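Phage-like element PBSX protein XkdH (PDB 3F3B) is of unknown function but, as a probable phage-barrel-type protein of a defective prophage-like element, may help build the phage-like particle. Local coordinates at residues A[8-13]-A[47-52]; A[54-59]-A[68-73]. One frame throughout, in Å; residues are numbered along the deposited sequence.

Contact 1: A[8-13]-A[47-52]; sequences IHRCDI and DVPCYF. With PO4 (phosphate ion), chain B.
Pro49 and Arg10 face each other as a non-hydrogen-bonded antiparallel pair, flanked by the hydrogen-bonded pairs His9-Cys50 and Cys11-Val48 of strands 9-19 and 48-61, and the proline ring is the bump that carries the guanidinium: Pro49 CB sits over the centre of one face, 3.7 Å from Arg10 CZ. In the guanidinium plane, Arg10 NH1 donates to Asp47 O at 3.1 Å. The aliphatic part of the arginine, bent at chi2 (-68°), passes the Asp47 carboxylate, whose OD2 pairs with NH1 through charge alone. Asp12 OD1 accepts the Asp47 N-H in a nearly straight bond (169°), tying down the corner where the chain turns. Behind this polar face, Ile13 CD1 lies 3.9 Å from Val48 CG2, the two side chains crossing at about a right angle, while Cys11 SG and Cys50 SG, 4.2 Å apart, fill the middle. Farther along, His9 CD2 presses on one face of the Phe52 ring, offset toward its rim, with the ring planes 35° apart. His9 ND1 donates to phosphate O4 at 2.6 Å; the ion, probably from the crystallisation liquor, also takes the Arg10 N-H and Trp90 NE1. Strand 66-77 packs against Cys50 and Phe52 through Val74, and strand 87-90 brings Trp90 against both rings.

Contact 2: A[54-59]-A[68-73]; sequences EKTQQL and VYHSFL
Thr56 and Ser71 form a hydrogen-bonded antiparallel pair, after which the register slips by one residue, Gln57 pairing with Tyr69 and Gln58 with Val68, while the short strand axes run at 138°. Thr56 N donates to Ser71 O and Thr56 O receives His70 N at 2.6 Å, so that His70 and Ser71 both face Thr56. On this face the methyl Thr56 CG2 approaches the edge of the imidazole, lying 3.8 Å from His70 CB. Gln58, two residues on from Thr56 and on the same face, also reaches His70: its OE1 comes within 2.6 Å of His70 ND1, a weak bond bent to 120°, with amide and ring planes 69° apart. The slip is a classic beta bulge in the hairpin formed by strands 48-61 and 66-77. Beyond it, Tyr69 leaves the strand pointing away, but its ring comes back to Lys55, whose CD and CE both lie 3.8 Å from Tyr69 CE1. The lysine chain ends in a long, weak hydrogen bond from NZ to Tyr69 OH. Near the corner at Glu54, a water donates to Glu54 O and is hydrogen-bonded to Ser71 OG at 2.7 Å, bridging the two strands. At the same corner, Glu54 CD rests 3.8 Å from Leu73 CD2, the two side chains crossing obliquely.

In the fold
Strand 48-61 takes part in both contacts, pairing with strand 9-19 in contact 1 and with strand 66-77 in contact 2, so 48-61 lies between the other two in one antiparallel, branched or curled sheet. Contact 1 is partly buried, its centre about 11 Å from the centre of the chain, and sets cysteines and aliphatic groups behind an outer charged face. Contact 2 lies at the surface, about 14 Å from that centre, on a hairpin where polar groups and the aliphatic parts of long side chains meet, with a bridging water. The contact centres are about 16 Å apart, yet they touch where the rings of Phe52 and Phe72 stack, with Phe52 CZ 3.6 Å from Phe72 CE2.

Contact 1: A[8-13]-A[47-52]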
loop_
_atom_site.group_PDB
_atom_site.type_symbol
_atom_site.label_atom_id
_atom_site.label_comp_id
_atom_site.label_asym_id
_atom_site.label_seq_id
_atom_site.Cartn_x
_atom_site.Cartn_y
_atom_site.Cartn_z
ATOM N N ILE A 8 -16.302 0.164 7.473
ATOM C CA ILE A 8 -15.550 -0.737 6.609
ATOM C C ILE A 8 -15.271 -0.105 5.240
ATOM O O ILE A 8 -16.179 0.386 4.579
ATOM C CB ILE A 8 -16.327 -2.073 6.385
ATOM C CG1 ILE A 8 -15.966 -3.102 7.460
ATOM C CG2 ILE A 8 -16.002 -2.651 5.020
ATOM C CD1 ILE A 8 -16.200 -2.639 8.876
ATOM N N HIS A 9 -14.010 -0.114 4.823
ATOM C CA HIS A 9 -13.641 0.419 3.520
ATOM C C HIS A 9 -13.228 -0.740 2.613
ATOM O O HIS A 9 -13.066 -1.868 3.065
ATOM C CB HIS A 9 -12.488 1.414 3.649
ATOM C CG HIS A 9 -12.823 2.617 4.472
ATOM N ND1 HIS A 9 -13.891 3.441 4.185
ATOM C CD2 HIS A 9 -12.238 3.132 5.577
ATOM C CE1 HIS A 9 -13.948 4.413 5.077
ATOM N NE2 HIS A 9 -12.956 4.249 5.933
ATOM N N ARG A 10 -13.078 -0.466 1.327
ATOM C CA ARG A 10 -12.686 -1.500 0.373
ATOM C C ARG A 10 -11.502 -1.006 -0.430
ATOM O O ARG A 10 -11.514 0.113 -0.935
ATOM C CB ARG A 10 -13.841 -1.824 -0.583
ATOM C CG ARG A 10 -15.054 -2.405 0.107
ATOM C CD ARG A 10 -14.746 -3.783 0.651
ATOM N NE ARG A 10 -15.813 -4.271 1.519
ATOM C CZ ARG A 10 -16.153 -5.549 1.634
ATOM N NH1 ARG A 10 -15.517 -6.477 0.926
ATOM N NH2 ARG A 10 -17.122 -5.902 2.465
ATOM N N CYS A 11 -10.482 -1.847 -0.552
ATOM C CA CYS A 11 -9.298 -1.478 -1.312
ATOM C C CYS A 11 -8.774 -2.646 -2.140
ATOM O O CYS A 11 -9.126 -3.806 -1.911
ATOM C CB CYS A 11 -8.193 -1.009 -0.364
ATOM S SG CYS A 11 -7.543 -2.329 0.692
ATOM N N ASP A 12 -7.945 -2.319 -3.125
ATOM C CA ASP A 12 -7.311 -3.331 -3.953
ATOM C C ASP A 12 -5.870 -3.333 -3.485
ATOM O O ASP A 12 -5.317 -2.280 -3.165
ATOM C CB ASP A 12 -7.373 -2.960 -5.429
ATOM C CG ASP A 12 -8.772 -3.041 -5.985
ATOM O OD1 ASP A 12 -9.588 -3.817 -5.430
ATOM O OD2 ASP A 12 -9.048 -2.344 -6.985
ATOM N N ILE A 13 -5.263 -4.508 -3.440
ATOM C CA ILE A 13 -3.895 -4.629 -2.985
ATOM C C ILE A 13 -2.987 -5.175 -4.089
ATOM O O ILE A 13 -3.366 -6.084 -4.824
ATOM C CB ILE A 13 -3.837 -5.554 -1.749
ATOM C CG1 ILE A 13 -4.827 -5.064 -0.688
ATOM C CG2 ILE A 13 -2.446 -5.553 -1.160
ATOM C CD1 ILE A 13 -4.991 -6.003 0.511
ATOM N N ASP A 47 -11.189 -5.763 -3.806
ATOM C CA ASP A 47 -12.280 -5.389 -2.918
ATOM C C ASP A 47 -12.123 -5.997 -1.519
ATOM O O ASP A 47 -13.050 -6.600 -0.974
ATOM C CB ASP A 47 -13.602 -5.820 -3.566
ATOM C CG ASP A 47 -14.818 -5.312 -2.818
ATOM O OD1 ASP A 47 -14.818 -4.123 -2.425
ATOM O OD2 ASP A 47 -15.783 -6.090 -2.630
ATOM N N VAL A 48 -10.939 -5.829 -0.939
ATOM C CA VAL A 48 -10.651 -6.366 0.386
ATOM C C VAL A 48 -11.209 -5.451 1.475
ATOM O O VAL A 48 -11.046 -4.228 1.409
ATOM C CB VAL A 48 -9.126 -6.516 0.601
ATOM C CG1 VAL A 48 -8.851 -7.177 1.943
ATOM C CG2 VAL A 48 -8.524 -7.331 -0.523
ATOM N N PRO A 49 -11.875 -6.034 2.493
ATOM C CA PRO A 49 -12.460 -5.278 3.600
ATOM C C PRO A 49 -11.430 -4.865 4.645
ATOM O O PRO A 49 -10.543 -5.644 5.009
ATOM C CB PRO A 49 -13.485 -6.246 4.162
ATOM C CG PRO A 49 -12.809 -7.550 3.993
ATOM C CD PRO A 49 -12.225 -7.462 2.607
ATOM N N CYS A 50 -11.568 -3.635 5.132
ATOM C CA CYS A 50 -10.666 -3.101 6.141
ATOM C C CYS A 50 -11.315 -1.893 6.816
ATOM O O CYS A 50 -12.377 -1.426 6.400
ATOM C CB CYS A 50 -9.364 -2.665 5.477
ATOM S SG CYS A 50 -9.625 -1.417 4.194
ATOM N N TYR A 51 -10.674 -1.396 7.866
ATOM C CA TYR A 51 -11.164 -0.217 8.561
ATOM C C TYR A 51 -9.949 0.508 9.114
ATOM O O TYR A 51 -8.928 -0.119 9.405
ATOM C CB TYR A 51 -12.166 -0.604 9.660
ATOM C CG TYR A 51 -11.600 -1.270 10.889
ATOM C CD1 TYR A 51 -11.069 -0.512 11.931
ATOM C CD2 TYR A 51 -11.650 -2.653 11.041
ATOM C CE1 TYR A 51 -10.609 -1.111 13.097
ATOM C CE2 TYR A 51 -11.190 -3.265 12.207
ATOM C CZ TYR A 51 -10.672 -2.484 13.232
ATOM O OH TYR A 51 -10.223 -3.076 14.393
ATOM N N PHE A 52 -10.041 1.826 9.248
ATOM C CA PHE A 52 -8.892 2.590 9.718
ATOM C C PHE A 52 -9.014 3.274 11.073
ATOM O O PHE A 52 -10.108 3.554 11.555
ATOM C CB PHE A 52 -8.526 3.685 8.706
ATOM C CG PHE A 52 -8.624 3.271 7.260
ATOM C CD1 PHE A 52 -8.175 2.029 6.831
ATOM C CD2 PHE A 52 -9.106 4.173 6.308
ATOM C CE1 PHE A 52 -8.200 1.692 5.465
ATOM C CE2 PHE A 52 -9.134 3.850 4.952
ATOM C CZ PHE A 52 -8.679 2.604 4.529
HETATM P P PO4 B . -15.140 2.867 0.518
HETATM O O1 PO4 B . -15.012 3.707 -0.704
HETATM O O2 PO4 B . -16.578 2.662 0.833
HETATM O O3 PO4 B . -14.493 1.554 0.283
HETATM O O4 PO4 B . -14.480 3.548 1.658
#

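Contact 2: A[54-59]-A[68-73]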
loop_
_atom_site.group_PDB
_atom_site.type_symbol
_atom_site.label_atom_id
_atom_site.label_comp_id
_atom_site.label_asym_id
_atom_site.label_seq_id
_atom_site.Cartn_x
_atom_site.Cartn_y
_atom_site.Cartn_z
ATOM N N GLU A 54 -6.159 5.909 13.796
ATOM C CA GLU A 54 -4.994 6.800 13.756
ATOM C C GLU A 54 -4.913 7.533 12.417
ATOM O O GLU A 54 -3.832 7.700 11.862
ATOM C CB GLU A 54 -3.691 6.023 13.967
ATOM C CG GLU A 54 -3.778 4.870 14.939
ATOM C CD GLU A 54 -2.413 4.354 15.362
ATOM O OE1 GLU A 54 -1.451 4.375 14.553
ATOM O OE2 GLU A 54 -2.307 3.910 16.520
ATOM N N LYS A 55 -6.052 7.973 11.895
ATOM C CA LYS A 55 -6.051 8.669 10.617
ATOM C C LYS A 55 -5.396 10.041 10.731
ATOM O O LYS A 55 -5.569 10.756 11.720
ATOM C CB LYS A 55 -7.474 8.798 10.087
ATOM C CG LYS A 55 -8.191 7.464 9.981
ATOM C CD LYS A 55 -9.451 7.566 9.140
ATOM C CE LYS A 55 -10.419 8.590 9.695
ATOM N NZ LYS A 55 -11.667 8.643 8.881
ATOM N N THR A 56 -4.632 10.387 9.705
ATOM C CA THR A 56 -3.910 11.645 9.648
ATOM C C THR A 56 -4.222 12.317 8.318
ATOM O O THR A 56 -4.276 11.657 7.285
ATOM C CB THR A 56 -2.378 11.391 9.763
ATOM O OG1 THR A 56 -2.067 10.965 11.095
ATOM C CG2 THR A 56 -1.577 12.642 9.426
ATOM N N GLN A 57 -4.434 13.626 8.347
ATOM C CA GLN A 57 -4.732 14.373 7.134
ATOM C C GLN A 57 -3.604 15.359 6.908
ATOM O O GLN A 57 -2.783 15.570 7.799
ATOM C CB GLN A 57 -6.058 15.121 7.287
ATOM C CG GLN A 57 -7.270 14.210 7.397
ATOM C CD GLN A 57 -8.543 14.953 7.781
ATOM O OE1 GLN A 57 -8.738 15.324 8.945
ATOM N NE2 GLN A 57 -9.412 15.180 6.800
ATOM N N GLN A 58 -3.549 15.949 5.720
ATOM C CA GLN A 58 -2.510 16.924 5.417
ATOM C C GLN A 58 -2.983 17.852 4.308
ATOM O O GLN A 58 -3.771 17.458 3.449
ATOM C CB GLN A 58 -1.212 16.219 5.005
ATOM C CG GLN A 58 -1.026 16.016 3.509
ATOM C CD GLN A 58 0.232 15.218 3.189
ATOM O OE1 GLN A 58 0.262 13.994 3.341
ATOM N NE2 GLN A 58 1.280 15.911 2.757
ATOM N N LEU A 59 -2.522 19.095 4.340
ATOM C CA LEU A 59 -2.918 20.059 3.325
ATOM C C LEU A 59 -1.912 19.924 2.194
ATOM O O LEU A 59 -0.711 20.073 2.413
ATOM C CB LEU A 59 -2.887 21.476 3.900
ATOM C CG LEU A 59 -3.628 22.552 3.103
ATOM C CD1 LEU A 59 -5.116 22.252 3.111
ATOM C CD2 LEU A 59 -3.366 23.921 3.714
ATOM N N VAL A 68 -6.035 15.842 2.196
ATOM C CA VAL A 68 -6.166 14.416 1.930
ATOM C C VAL A 68 -5.660 13.636 3.142
ATOM O O VAL A 68 -5.093 14.216 4.077
ATOM C CB VAL A 68 -5.319 13.999 0.715
ATOM C CG1 VAL A 68 -5.690 14.830 -0.496
ATOM C CG2 VAL A 68 -3.842 14.165 1.038
ATOM N N TYR A 69 -5.878 12.327 3.135
ATOM C CA TYR A 69 -5.393 11.489 4.221
ATOM C C TYR A 69 -3.919 11.231 3.945
ATOM O O TYR A 69 -3.542 10.863 2.835
ATOM C CB TYR A 69 -6.165 10.172 4.271
ATOM C CG TYR A 69 -7.558 10.325 4.831
ATOM C CD1 TYR A 69 -7.775 10.346 6.208
ATOM C CD2 TYR A 69 -8.654 10.487 3.987
ATOM C CE1 TYR A 69 -9.051 10.527 6.734
ATOM C CE2 TYR A 69 -9.934 10.669 4.500
ATOM C CZ TYR A 69 -10.125 10.689 5.873
ATOM O OH TYR A 69 -11.387 10.878 6.382
ATOM N N HIS A 70 -3.081 11.456 4.945
ATOM C CA HIS A 70 -1.655 11.242 4.777
ATOM C C HIS A 70 -1.310 9.803 5.123
ATOM O O HIS A 70 -0.485 9.169 4.465
ATOM C CB HIS A 70 -0.870 12.203 5.676
ATOM C CG HIS A 70 0.601 11.930 5.710
ATOM N ND1 HIS A 70 1.397 11.996 4.587
ATOM C CD2 HIS A 70 1.416 11.575 6.730
ATOM C CE1 HIS A 70 2.640 11.694 4.913
ATOM N NE2 HIS A 70 2.679 11.434 6.208
ATOM N N SER A 71 -1.953 9.284 6.157
ATOM C CA SER A 71 -1.698 7.920 6.569
ATOM C C SER A 71 -2.751 7.449 7.562
ATOM O O SER A 71 -3.538 8.241 8.083
ATOM C CB SER A 71 -0.321 7.826 7.218
ATOM O OG SER A 71 -0.319 8.461 8.488
ATOM N N PHE A 72 -2.764 6.149 7.810
ATOM C CA PHE A 72 -3.690 5.561 8.755
ATOM C C PHE A 72 -3.276 4.144 9.045
ATOM O O PHE A 72 -2.575 3.508 8.259
ATOM C CB PHE A 72 -5.132 5.564 8.229
ATOM C CG PHE A 72 -5.251 5.398 6.740
ATOM C CD1 PHE A 72 -5.373 6.513 5.911
ATOM C CD2 PHE A 72 -5.264 4.134 6.165
ATOM C CE1 PHE A 72 -5.507 6.369 4.532
ATOM C CE2 PHE A 72 -5.397 3.979 4.783
ATOM C CZ PHE A 72 -5.518 5.100 3.968
ATOM N N LEU A 73 -3.693 3.660 10.200
ATOM C CA LEU A 73 -3.393 2.306 10.585
ATOM C C LEU A 73 -4.519 1.472 9.990
ATOM O O LEU A 73 -5.687 1.629 10.372
ATOM C CB LEU A 73 -3.385 2.191 12.108
ATOM C CG LEU A 73 -3.152 0.797 12.672
ATOM C CD1 LEU A 73 -1.798 0.297 12.228
ATOM C CD2 LEU A 73 -3.243 0.839 14.193
HETATM O O HOH W 1 -1.091 7.031 10.611
#